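Local coordinates for sarcolemmal membrane-associated protein (PDB 6AR0) that joins the STRIPAK core to form an extended complex that dephosphorylates STK3, inhibiting Hippo signalling, and is present here as its FHA domain, at residues A4-T9 and S123-F128; P27-R32 and S52-L57; T64-L69 and P94-S99. One frame throughout, in Å; residues are numbered along the deposited sequence.

Interaction 1 of 3, residues A4-T9 and S123-F128; sequences ALAIFT and STIKLF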
loop_
_atom_site.group_PDB
_atom_site.type_symbol
_atom_site.label_atom_id
_atom_site.label_comp_id
_atom_site.label_asym_id
_atom_site.label_seq_id
_atom_site.Cartn_x
_atom_site.Cartn_y
_atom_site.Cartn_z
ATOM N N ALA A 4 14.246 -6.887 5.311
ATOM C CA ALA A 4 13.841 -5.727 4.512
ATOM C C ALA A 4 12.614 -5.077 5.137
ATOM O O ALA A 4 11.780 -5.737 5.758
ATOM C CB ALA A 4 13.522 -6.136 3.073
ATOM N N LEU A 5 12.490 -3.770 4.945
ATOM C CA LEU A 5 11.513 -2.981 5.678
ATOM C C LEU A 5 10.878 -1.940 4.766
ATOM O O LEU A 5 11.575 -1.242 4.019
ATOM C CB LEU A 5 12.202 -2.253 6.846
ATOM C CG LEU A 5 11.418 -1.194 7.619
ATOM C CD1 LEU A 5 10.211 -1.799 8.324
ATOM C CD2 LEU A 5 12.321 -0.487 8.610
ATOM N N ALA A 6 9.558 -1.819 4.870
ATOM C CA ALA A 6 8.797 -0.723 4.282
ATOM C C ALA A 6 8.132 0.055 5.402
ATOM O O ALA A 6 7.383 -0.521 6.203
ATOM C CB ALA A 6 7.713 -1.247 3.344
ATOM N N ILE A 7 8.389 1.357 5.456
ATOM C CA ILE A 7 7.727 2.243 6.403
ATOM C C ILE A 7 6.664 3.025 5.653
ATOM O O ILE A 7 6.966 3.699 4.666
ATOM C CB ILE A 7 8.723 3.199 7.078
ATOM C CG1 ILE A 7 9.766 2.411 7.889
ATOM C CG2 ILE A 7 7.972 4.195 7.966
ATOM C CD1 ILE A 7 10.805 3.272 8.593
ATOM N N PHE A 8 5.422 2.917 6.114
ATOM C CA PHE A 8 4.285 3.640 5.546
ATOM C C PHE A 8 3.924 4.785 6.483
ATOM O O PHE A 8 3.608 4.542 7.647
ATOM C CB PHE A 8 3.044 2.744 5.457
ATOM C CG PHE A 8 3.118 1.625 4.448
ATOM C CD1 PHE A 8 2.373 1.691 3.293
ATOM C CD2 PHE A 8 3.856 0.472 4.687
ATOM C CE1 PHE A 8 2.390 0.656 2.377
ATOM C CE2 PHE A 8 3.875 -0.577 3.769
ATOM C CZ PHE A 8 3.134 -0.479 2.623
ATOM N N THR A 9 3.954 6.026 5.982
ATOM C CA THR A 9 3.537 7.183 6.764
ATOM C C THR A 9 2.353 7.861 6.096
ATOM O O THR A 9 2.274 7.959 4.869
ATOM C CB THR A 9 4.682 8.183 6.950
ATOM O OG1 THR A 9 5.246 8.536 5.696
ATOM C CG2 THR A 9 5.758 7.571 7.805
ATOM N N SER A 123 -0.118 7.223 1.266
ATOM C CA SER A 123 1.035 7.000 2.132
ATOM C C SER A 123 2.326 7.365 1.419
ATOM O O SER A 123 2.450 7.198 0.204
ATOM C CB SER A 123 1.077 5.510 2.516
ATOM O OG SER A 123 2.058 5.111 3.450
ATOM N N THR A 124 3.288 7.877 2.163
ATOM C CA THR A 124 4.661 7.834 1.690
ATOM C C THR A 124 5.221 6.484 2.082
ATOM O O THR A 124 4.925 5.986 3.173
ATOM C CB THR A 124 5.496 8.907 2.384
ATOM O OG1 THR A 124 4.905 10.181 2.146
ATOM C CG2 THR A 124 6.945 8.899 1.892
ATOM N N ILE A 125 6.018 5.876 1.211
ATOM C CA ILE A 125 6.688 4.617 1.537
ATOM C C ILE A 125 8.192 4.850 1.478
ATOM O O ILE A 125 8.704 5.404 0.500
ATOM C CB ILE A 125 6.211 3.442 0.651
ATOM C CG1 ILE A 125 6.556 2.073 1.262
ATOM C CG2 ILE A 125 6.712 3.587 -0.786
ATOM C CD1 ILE A 125 5.858 0.866 0.607
ATOM N N LYS A 126 8.887 4.445 2.535
ATOM C CA LYS A 126 10.343 4.445 2.591
ATOM C C LYS A 126 10.799 3.001 2.711
ATOM O O LYS A 126 10.175 2.209 3.423
ATOM C CB LYS A 126 10.843 5.276 3.772
ATOM C CG LYS A 126 10.479 6.751 3.648
ATOM C CD LYS A 126 11.256 7.442 2.525
ATOM C CE LYS A 126 10.890 8.907 2.394
ATOM N NZ LYS A 126 11.630 9.744 3.379
ATOM N N LEU A 127 11.829 2.645 1.961
ATOM C CA LEU A 127 12.177 1.253 1.737
ATOM C C LEU A 127 13.635 1.025 2.098
ATOM O O LEU A 127 14.505 1.814 1.717
ATOM C CB LEU A 127 11.980 0.883 0.265
ATOM C CG LEU A 127 10.552 1.076 -0.249
ATOM C CD1 LEU A 127 10.520 0.909 -1.764
ATOM C CD2 LEU A 127 9.602 0.091 0.432
ATOM N N PHE A 128 13.892 -0.066 2.816
ATOM C CA PHE A 128 15.224 -0.382 3.320
ATOM C C PHE A 128 15.558 -1.837 3.041
ATOM O O PHE A 128 14.740 -2.732 3.286
ATOM C CB PHE A 128 15.323 -0.079 4.821
ATOM C CG PHE A 128 14.940 1.323 5.137
ATOM C CD1 PHE A 128 15.861 2.353 5.065
ATOM C CD2 PHE A 128 13.624 1.629 5.411
ATOM C CE1 PHE A 128 15.465 3.663 5.294
ATOM C CE2 PHE A 128 13.237 2.931 5.653
ATOM C CZ PHE A 128 14.163 3.950 5.599
HETATM O O HOH W 1 3.648 10.839 4.569
#
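Strands 5-9 and 123-128 run antiparallel at 159°, their axes approaching to 4.6 Å, with L5, I7 and T9 in hydrogen-bonded pairs with F128, K126 and T124, and A6 and F8 in non-hydrogen-bonded pairs with L127 and I125. This antiparallel ladder of the FHA beta sandwich pairs a strand from the start of the chain with one from near its end. Its best aligned rung is I7 N to K126 O, 2.8 Å and 169° at the hydrogen, with the donor in the carbonyl plane. The A6, F8, I125 and L127 face turns into the core. F8 carries CG beside its backbone N (chi1 -69°), so the ring stands alongside I125, and I125 CD1 comes over one ring face, offset toward the rim, 4.0 Å from the centroid, as a CH-pi contact. S123 OG sits at the edge of the same ring, while R20 and V22 of strand 20-23 also touch F8. An alanine in place of F8 would probably loosen this part of the core, since I125 CD1 would lose the ring it rests on and R20 and V22 their aromatic neighbour. A6 CB nestles against L127 CD2, 3.7 Å away. On the partly exposed face, L5 and F128 lie side by side, and I7 crosses the F128 ring obliquely, its CD1 3.8 Å from F128 CE2. At the far end, S123 OG lies near both T9 O and T124 O, either of which its proton could reach. Water 1 ties T9 OG1, 3.0 Å away, to T124 OG1, 2.8 Å away.

Interaction 2 of 3, residues P27-R32 and S52-L57; sequences PIKIGR and SRNHAL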
loop_
_atom_site.group_PDB
_atom_site.type_symbol
_atom_site.label_atom_id
_atom_site.label_comp_id
_atom_site.label_asym_id
_atom_site.label_seq_id
_atom_site.Cartn_x
_atom_site.Cartn_y
_atom_site.Cartn_z
ATOM N N PRO A 27 6.028 -11.718 1.179
ATOM C CA PRO A 27 5.066 -10.726 0.688
ATOM C C PRO A 27 3.973 -10.457 1.705
ATOM O O PRO A 27 3.487 -11.372 2.385
ATOM C CB PRO A 27 4.515 -11.378 -0.586
ATOM C CG PRO A 27 5.616 -12.289 -1.040
ATOM C CD PRO A 27 6.188 -12.836 0.231
ATOM N N ILE A 28 3.565 -9.194 1.782
ATOM C CA ILE A 28 2.557 -8.744 2.732
ATOM C C ILE A 28 1.317 -8.280 1.978
ATOM O O ILE A 28 1.407 -7.483 1.035
ATOM C CB ILE A 28 3.128 -7.630 3.629
ATOM C CG1 ILE A 28 4.276 -8.175 4.501
ATOM C CG2 ILE A 28 2.038 -7.009 4.503
ATOM C CD1 ILE A 28 3.889 -9.290 5.467
ATOM N N LYS A 29 0.160 -8.773 2.413
ATOM C CA LYS A 29 -1.109 -8.344 1.856
ATOM C C LYS A 29 -1.447 -6.935 2.329
ATOM O O LYS A 29 -1.245 -6.575 3.498
ATOM C CB LYS A 29 -2.218 -9.297 2.290
ATOM C CG LYS A 29 -3.497 -9.108 1.485
ATOM C CD LYS A 29 -4.436 -10.293 1.608
ATOM C CE LYS A 29 -5.289 -10.153 2.837
ATOM N NZ LYS A 29 -6.255 -11.279 2.933
ATOM N N ILE A 30 -1.934 -6.131 1.398
ATOM C CA ILE A 30 -2.564 -4.847 1.678
ATOM C C ILE A 30 -4.060 -5.037 1.524
ATOM O O ILE A 30 -4.515 -5.585 0.513
ATOM C CB ILE A 30 -2.057 -3.784 0.696
ATOM C CG1 ILE A 30 -0.550 -3.573 0.901
ATOM C CG2 ILE A 30 -2.824 -2.481 0.865
ATOM C CD1 ILE A 30 0.204 -3.205 -0.336
ATOM N N GLY A 31 -4.832 -4.612 2.517
ATOM C CA GLY A 31 -6.263 -4.799 2.407
ATOM C C GLY A 31 -7.009 -4.171 3.560
ATOM O O GLY A 31 -6.426 -3.643 4.513
ATOM N N ARG A 32 -8.326 -4.262 3.462
ATOM C CA ARG A 32 -9.229 -3.678 4.443
ATOM C C ARG A 32 -9.273 -4.513 5.716
ATOM O O ARG A 32 -9.229 -5.749 5.666
ATOM C CB ARG A 32 -10.636 -3.621 3.843
ATOM C CG ARG A 32 -11.618 -2.805 4.652
ATOM C CD ARG A 32 -12.962 -2.711 3.980
ATOM N NE ARG A 32 -13.690 -3.978 4.058
ATOM C CZ ARG A 32 -13.904 -4.815 3.045
ATOM N NH1 ARG A 32 -13.475 -4.554 1.817
ATOM N NH2 ARG A 32 -14.577 -5.937 3.262
ATOM N N SER A 52 -10.369 -2.953 -0.823
ATOM C CA SER A 52 -10.810 -4.334 -0.924
ATOM C C SER A 52 -10.127 -5.189 0.146
ATOM O O SER A 52 -9.086 -4.823 0.704
ATOM C CB SER A 52 -10.502 -4.878 -2.322
ATOM O OG SER A 52 -11.206 -4.153 -3.312
ATOM N N ARG A 53 -10.731 -6.344 0.440
ATOM C CA ARG A 53 -10.140 -7.257 1.411
ATOM C C ARG A 53 -8.765 -7.716 0.954
ATOM O O ARG A 53 -7.805 -7.720 1.736
ATOM C CB ARG A 53 -11.057 -8.462 1.616
ATOM C CG ARG A 53 -10.516 -9.477 2.618
ATOM C CD ARG A 53 -11.416 -10.698 2.756
ATOM N NE ARG A 53 -10.901 -11.624 3.767
ATOM C CZ ARG A 53 -11.512 -11.940 4.911
ATOM N NH1 ARG A 53 -12.701 -11.436 5.225
ATOM N NH2 ARG A 53 -10.927 -12.786 5.749
ATOM N N ASN A 54 -8.652 -8.104 -0.314
ATOM C CA ASN A 54 -7.389 -8.499 -0.928
ATOM C C ASN A 54 -7.074 -7.442 -1.979
ATOM O O ASN A 54 -7.374 -7.591 -3.159
ATOM C CB ASN A 54 -7.499 -9.882 -1.539
ATOM C CG ASN A 54 -8.014 -10.906 -0.555
ATOM O OD1 ASN A 54 -7.468 -11.062 0.530
ATOM N ND2 ASN A 54 -9.087 -11.593 -0.922
ATOM N N HIS A 55 -6.494 -6.335 -1.525
ATOM C CA HIS A 55 -6.377 -5.149 -2.360
ATOM C C HIS A 55 -5.095 -5.145 -3.190
ATOM O O HIS A 55 -5.125 -4.911 -4.403
ATOM C CB HIS A 55 -6.453 -3.914 -1.457
ATOM C CG HIS A 55 -6.659 -2.646 -2.202
ATOM N ND1 HIS A 55 -7.866 -1.984 -2.222
ATOM C CD2 HIS A 55 -5.820 -1.946 -2.997
ATOM C CE1 HIS A 55 -7.751 -0.917 -2.986
ATOM N NE2 HIS A 55 -6.522 -0.871 -3.468
ATOM N N ALA A 56 -3.968 -5.402 -2.539
ATOM C CA ALA A 56 -2.675 -5.358 -3.203
ATOM C C ALA A 56 -1.714 -6.245 -2.421
ATOM O O ALA A 56 -2.058 -6.820 -1.383
ATOM C CB ALA A 56 -2.178 -3.912 -3.347
ATOM N N LEU A 57 -0.507 -6.372 -2.957
ATOM C CA LEU A 57 0.550 -7.179 -2.381
ATOM C C LEU A 57 1.850 -6.409 -2.532
ATOM O O LEU A 57 2.106 -5.846 -3.594
ATOM C CB LEU A 57 0.619 -8.488 -3.164
ATOM C CG LEU A 57 1.411 -9.653 -2.582
ATOM C CD1 LEU A 57 0.822 -10.124 -1.263
ATOM C CD2 LEU A 57 1.450 -10.787 -3.584
HETATM O O HOH W 2 -7.685 -7.724 4.492
HETATM O O HOH W 3 -13.505 -6.574 -0.422
#
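The H55 imidazole meets S52 N at its edge: this amide lies in the ring plane and donates to H55 ND1 at 3.0 Å, while H55 NE2 bonds to G77 O. The R32 guanidinium has water 3 in plane at its edge, bound to NH1 and also to R53 N, which itself lies oblique to the group; NH1 bonds L51 O as well. G31-R32 and S52 to H55 match the Gly-Arg and Ser-x-x-His signatures of FHA domains. At H55 and A56, opposite I30, the strand makes a classic beta bulge, and I30 O is gripped twice, by H55 N at 2.9 Å and A56 N at 3.1 Å. G31 passes close under the turn: its CA makes a C-H...O contact with R53 O, and a beta carbon on it would clash with that oxygen. K29, bent at chi3 (85°), reaches across to N54 OD1, NZ donating at 2.7 Å almost along the C=O axis. S75 N donates a hydrogen bond to S52 OG. On the buried side, I30 CD1 packs on A56 CB, 3.9 Å apart. H55, held by an N-H at ND1 and a carbonyl at NE2, is probably neutral with its proton on NE2. R32 and S52, at the positions that typically contact phosphothreonine in FHA domains, lie near R53 and K29, whose charges would probably attract a phosphate.

Interaction 3 of 3, residues T64-L69 and P94-S99; sequences TGKFYL and PCEILS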
loop_
_atom_site.group_PDB
_atom_site.type_symbol
_atom_site.label_atom_id
_atom_site.label_comp_id
_atom_site.label_asym_id
_atom_site.label_seq_id
_atom_site.Cartn_x
_atom_site.Cartn_y
_atom_site.Cartn_z
ATOM N N THR A 64 17.289 -9.587 -6.415
ATOM C CA THR A 64 17.661 -8.419 -7.196
ATOM C C THR A 64 17.731 -7.141 -6.379
ATOM O O THR A 64 18.259 -6.139 -6.876
ATOM C CB THR A 64 16.664 -8.192 -8.339
ATOM O OG1 THR A 64 15.395 -7.809 -7.792
ATOM C CG2 THR A 64 16.511 -9.457 -9.183
ATOM N N GLY A 65 17.211 -7.134 -5.155
ATOM C CA GLY A 65 17.225 -5.930 -4.355
ATOM C C GLY A 65 16.129 -4.955 -4.700
ATOM O O GLY A 65 16.197 -3.794 -4.278
ATOM N N LYS A 66 15.107 -5.391 -5.434
ATOM C CA LYS A 66 14.013 -4.527 -5.850
ATOM C C LYS A 66 12.761 -4.811 -5.019
ATOM O O LYS A 66 12.520 -5.940 -4.578
ATOM C CB LYS A 66 13.686 -4.744 -7.334
ATOM C CG LYS A 66 14.742 -4.277 -8.345
ATOM C CD LYS A 66 14.271 -4.469 -9.812
ATOM C CE LYS A 66 15.251 -3.858 -10.811
ATOM N NZ LYS A 66 15.261 -2.375 -10.729
ATOM N N PHE A 67 11.959 -3.772 -4.833
ATOM C CA PHE A 67 10.691 -3.839 -4.134
ATOM C C PHE A 67 9.570 -3.680 -5.151
ATOM O O PHE A 67 9.687 -2.901 -6.115
ATOM C CB PHE A 67 10.586 -2.697 -3.119
ATOM C CG PHE A 67 11.555 -2.783 -1.976
ATOM C CD1 PHE A 67 11.149 -3.235 -0.735
ATOM C CD2 PHE A 67 12.866 -2.375 -2.131
ATOM C CE1 PHE A 67 12.049 -3.291 0.325
ATOM C CE2 PHE A 67 13.765 -2.437 -1.076
ATOM C CZ PHE A 67 13.346 -2.876 0.143
ATOM N N TYR A 68 8.448 -4.357 -4.895
ATOM C CA TYR A 68 7.335 -4.349 -5.825
ATOM C C TYR A 68 6.003 -4.196 -5.117
ATOM O O TYR A 68 5.819 -4.623 -3.974
ATOM C CB TYR A 68 7.257 -5.651 -6.616
ATOM C CG TYR A 68 8.420 -5.836 -7.540
ATOM C CD1 TYR A 68 8.391 -5.305 -8.824
ATOM C CD2 TYR A 68 9.546 -6.511 -7.136
ATOM C CE1 TYR A 68 9.441 -5.460 -9.689
ATOM C CE2 TYR A 68 10.623 -6.681 -8.003
ATOM C CZ TYR A 68 10.554 -6.144 -9.276
ATOM O OH TYR A 68 11.590 -6.291 -10.164
ATOM N N LEU A 69 5.058 -3.633 -5.856
ATOM C CA LEU A 69 3.660 -3.528 -5.485
ATOM C C LEU A 69 2.813 -4.071 -6.627
ATOM O O LEU A 69 3.092 -3.800 -7.801
ATOM C CB LEU A 69 3.324 -2.053 -5.235
ATOM C CG LEU A 69 1.912 -1.683 -4.796
ATOM C CD1 LEU A 69 1.569 -2.325 -3.465
ATOM C CD2 LEU A 69 1.769 -0.167 -4.707
ATOM N N PRO A 94 3.486 -6.929 -11.482
ATOM C CA PRO A 94 4.331 -6.318 -10.452
ATOM C C PRO A 94 4.871 -4.988 -10.954
ATOM O O PRO A 94 5.357 -4.897 -12.074
ATOM C CB PRO A 94 5.451 -7.342 -10.260
ATOM C CG PRO A 94 4.868 -8.635 -10.745
ATOM C CD PRO A 94 3.999 -8.245 -11.901
ATOM N N CYS A 95 4.830 -3.974 -10.103
ATOM C CA CYS A 95 5.299 -2.633 -10.432
ATOM C C CYS A 95 6.340 -2.230 -9.398
ATOM O O CYS A 95 6.068 -2.252 -8.198
ATOM C CB CYS A 95 4.126 -1.656 -10.441
ATOM S SG CYS A 95 2.953 -1.926 -11.768
ATOM N N GLU A 96 7.538 -1.895 -9.849
ATOM C CA GLU A 96 8.611 -1.578 -8.922
ATOM C C GLU A 96 8.335 -0.262 -8.199
ATOM O O GLU A 96 7.932 0.742 -8.814
ATOM C CB GLU A 96 9.946 -1.483 -9.662
ATOM C CG GLU A 96 11.089 -1.222 -8.712
ATOM C CD GLU A 96 12.468 -1.234 -9.340
ATOM O OE1 GLU A 96 12.598 -1.423 -10.561
ATOM O OE2 GLU A 96 13.460 -1.073 -8.571
ATOM N N ILE A 97 8.569 -0.277 -6.885
ATOM C CA ILE A 97 8.461 0.895 -6.031
ATOM C C ILE A 97 9.845 1.276 -5.513
ATOM O O ILE A 97 10.721 0.422 -5.293
ATOM C CB ILE A 97 7.445 0.716 -4.881
ATOM C CG1 ILE A 97 7.697 -0.591 -4.120
ATOM C CG2 ILE A 97 6.024 0.750 -5.442
ATOM C CD1 ILE A 97 6.904 -0.712 -2.807
ATOM N N LEU A 98 10.041 2.586 -5.341
ATOM C CA LEU A 98 11.304 3.163 -4.911
ATOM C C LEU A 98 11.055 3.962 -3.643
ATOM O O LEU A 98 9.922 4.370 -3.341
ATOM C CB LEU A 98 11.901 4.063 -5.995
ATOM C CG LEU A 98 12.248 3.415 -7.344
ATOM C CD1 LEU A 98 12.921 4.442 -8.213
ATOM C CD2 LEU A 98 13.096 2.171 -7.239
ATOM N N SER A 99 12.111 4.176 -2.882
ATOM C CA SER A 99 11.951 4.858 -1.610
ATOM C C SER A 99 11.586 6.316 -1.846
ATOM O O SER A 99 12.253 7.016 -2.610
ATOM C CB SER A 99 13.237 4.751 -0.796
ATOM O OG SER A 99 12.941 5.048 0.549
HETATM O O HOH W 4 12.990 -1.183 -5.843
#
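The Y68 ring lies obliquely against the backbone of E96, its CD1 3.7 Å from E96 N, and reaches on to P94 CB, 3.9 Å from the same CD1. Its CG stands beside the backbone N (chi1 -66°), and the ring also meets that of W59, their planes about 25° apart, so that Y68 is flanked by neighbours from strands 56-61 and 95-97. E96 extends past it with CG anti to its own backbone N (chi1 -177°) and crosses the K66 chain at about a right angle. K66, bent at chi4, forms a salt bridge with E96: NZ reaches OE1 at 2.8 Å on the syn lone pair, with a second, weak bond to OE2. Water 4 donates to E96 OE2 and to I97 O and accepts from F67 N, its oxygen also lying in plane at the edge of the F67 ring. Strand 95-97 is the outermost strand at this end of the five-stranded mixed sheet of the FHA sandwich, antiparallel to strand 66-71. L69 and C95 form the hydrogen-bonded pair, L69 N to C95 O and C95 N to L69 O, both 2.9 Å. Farther along, I97 N donates to F67 O from above the carbonyl plane. I97 holds CG1 in the crowded position between its backbone N and carbonyl carbon, which lays CG1 against F67 CB at 3.7 Å while CG2 meets L69 CB. I97 also touches I125 and L127 of strand 117-128, and the F67 ring packs on L127.

How the interactions relate
From the N terminus, strand 5-10 pairs with the late strand 117-128, so interaction 1 closes a loop around nearly the whole domain. Interactions 2 and 3 nest inside it, in series: 27-32 closes with 52-57 first, and then 64-69 with 94-99; none crosses another. Interactions 2 and 3 belong to the same mixed sheet, where strands 56-61 and 66-71 are neighbours, and I30 CD1 and A56 CB pack on L69 CD1. Interaction 1 lies in the other sheet. It touches interaction 3 through L127 on I97 and a probable L127 N to S99 OG hydrogen bond, joining the two sheets, but does not touch interaction 2.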